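PAN2-PAN3 deadenylation complex catalytic subunit pan2 (Neurospora crassa, PDB 4CZW) is the catalytic exonuclease subunit of the PAN deadenylation complex, shortening mRNA poly(A) tails with release of 5'-AMP, probably with stimulation by poly(A)-binding protein. Local coordinates at residues Q69-A74 with K535-V540. Sequence-based numbering, arbitrary orientation.
Sequences QHAATA and KLWVLV. With ZN (zinc ion), chain B.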
# COMPACT_ATOMS: atom_id res chain seq x y z
N GLN A 69 11.99 2.98 1.36
CA GLN A 69 13.15 3.81 1.67
C GLN A 69 12.73 5.15 2.26
O GLN A 69 13.47 5.76 3.02
CB GLN A 69 14.00 4.05 0.41
CG GLN A 69 14.60 2.79 -0.20
CD GLN A 69 15.66 2.14 0.68
OE1 GLN A 69 16.22 2.78 1.57
NE2 GLN A 69 15.95 0.87 0.42
N HIS A 70 11.52 5.59 1.92
CA HIS A 70 10.98 6.83 2.46
C HIS A 70 10.29 6.62 3.80
O HIS A 70 10.48 7.39 4.74
CB HIS A 70 10.01 7.48 1.48
CG HIS A 70 9.25 8.64 2.06
ND1 HIS A 70 9.83 9.87 2.29
CD2 HIS A 70 7.97 8.74 2.49
CE1 HIS A 70 8.94 10.68 2.81
NE2 HIS A 70 7.80 10.03 2.95
N ALA A 71 9.47 5.58 3.88
CA ALA A 71 8.71 5.28 5.09
C ALA A 71 9.63 4.99 6.27
O ALA A 71 9.26 5.20 7.43
CB ALA A 71 7.77 4.11 4.85
N ALA A 72 10.83 4.51 5.98
CA ALA A 72 11.79 4.14 7.01
C ALA A 72 12.53 5.35 7.57
O ALA A 72 13.35 5.22 8.49
CB ALA A 72 12.78 3.12 6.47
N THR A 73 12.26 6.53 7.02
CA THR A 73 12.90 7.76 7.49
C THR A 73 12.16 8.33 8.69
O THR A 73 11.25 7.70 9.23
CB THR A 73 12.97 8.83 6.38
OG1 THR A 73 11.65 9.31 6.09
CG2 THR A 73 13.60 8.26 5.12
N ALA A 74 12.56 9.53 9.11
CA ALA A 74 11.97 10.18 10.27
C ALA A 74 10.77 11.03 9.88
O ALA A 74 10.32 11.87 10.66
CB ALA A 74 13.00 11.02 10.99
N LYS A 535 5.42 4.70 15.29
CA LYS A 535 6.10 4.08 16.42
C LYS A 535 5.93 2.56 16.39
O LYS A 535 6.90 1.82 16.49
CB LYS A 535 5.57 4.63 17.74
CG LYS A 535 5.72 6.14 17.89
CD LYS A 535 5.13 6.62 19.21
CE LYS A 535 5.24 8.12 19.35
NZ LYS A 535 4.64 8.61 20.62
N LEU A 536 4.68 2.12 16.24
CA LEU A 536 4.37 0.70 16.21
C LEU A 536 5.01 0.01 15.00
O LEU A 536 5.50 -1.11 15.10
CB LEU A 536 2.86 0.48 16.20
CG LEU A 536 2.09 1.12 17.35
CD1 LEU A 536 0.61 0.78 17.26
CD2 LEU A 536 2.67 0.69 18.69
N TRP A 537 5.01 0.71 13.86
CA TRP A 537 5.58 0.17 12.64
C TRP A 537 7.09 -0.03 12.77
O TRP A 537 7.64 -1.02 12.29
CB TRP A 537 5.28 1.08 11.45
CG TRP A 537 5.77 0.55 10.14
CD1 TRP A 537 5.19 -0.43 9.38
CD2 TRP A 537 6.95 0.95 9.43
NE1 TRP A 537 5.93 -0.65 8.25
CE2 TRP A 537 7.02 0.18 8.26
CE3 TRP A 537 7.96 1.90 9.68
CZ2 TRP A 537 8.05 0.32 7.33
CZ3 TRP A 537 8.98 2.03 8.76
CH2 TRP A 537 9.02 1.25 7.60
N VAL A 538 7.75 0.92 13.42
CA VAL A 538 9.18 0.82 13.67
C VAL A 538 9.49 -0.36 14.60
O VAL A 538 10.41 -1.14 14.34
CB VAL A 538 9.74 2.12 14.29
CG1 VAL A 538 11.13 1.89 14.88
CG2 VAL A 538 9.78 3.23 13.25
N LEU A 539 8.69 -0.49 15.65
CA LEU A 539 8.87 -1.56 16.63
C LEU A 539 8.73 -2.95 16.00
O LEU A 539 9.41 -3.89 16.41
CB LEU A 539 7.88 -1.40 17.78
CG LEU A 539 8.11 -0.21 18.71
CD1 LEU A 539 6.96 -0.05 19.69
CD2 LEU A 539 9.43 -0.35 19.45
N VAL A 540 7.85 -3.06 15.01
CA VAL A 540 7.68 -4.32 14.29
C VAL A 540 8.93 -4.66 13.48
O VAL A 540 9.42 -5.78 13.53
CB VAL A 540 6.46 -4.27 13.35
CG1 VAL A 540 6.42 -5.51 12.46
CG2 VAL A 540 5.17 -4.15 14.15
ZN ZN B . 6.45 10.38 4.43
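Trp537 of the exonuclease domain reaches the C-terminal end of helix 61-71 in the ubiquitin-protease-like domain, touching Ala71 and Ala72 with the benzo end of its indole. With CG anti to the backbone N (chi1 -177°), the ring extends from helix 529-541 across the domain boundary. Packing is closest round CZ3, which lies 3.4 Å from Ala71 O, the oxygen standing obliquely to the ring, and 3.9 Å from Ala72 CA, which meets the ring edge near its plane. Both methyls touch Trp537 CH2, Ala71 CB at 4.2 Å and Ala72 CB at 4.3 Å. These three residues are buried; the loose side is at partly exposed Ala74, which makes no contact with segment 535-540. An alanine in place of Trp537 would remove the indole and would probably open a gap beside Ala71, Ala72 and Tyr87. His70 binds zinc through NE2 at 2.0 Å, with Cys75, Cys80 and Cys83 completing the site. Its carbonyl oxygen accepts from Thr73 N and, in the carbonyl plane, from Thr73 OG1 at 2.6 Å, tying the helix end to the turn that leads to Cys75. Helices 81-94 (Tyr87, planes at about 55° to the indole), 404-407 (Trp405, on Ala72 and Trp537) and 412-415 (on Ala74 and Val538) pack round the junction; Lys535 NZ forms a salt bridge with Asp494 of strand 490-496, and helix 529-541 leads into strand 545-548.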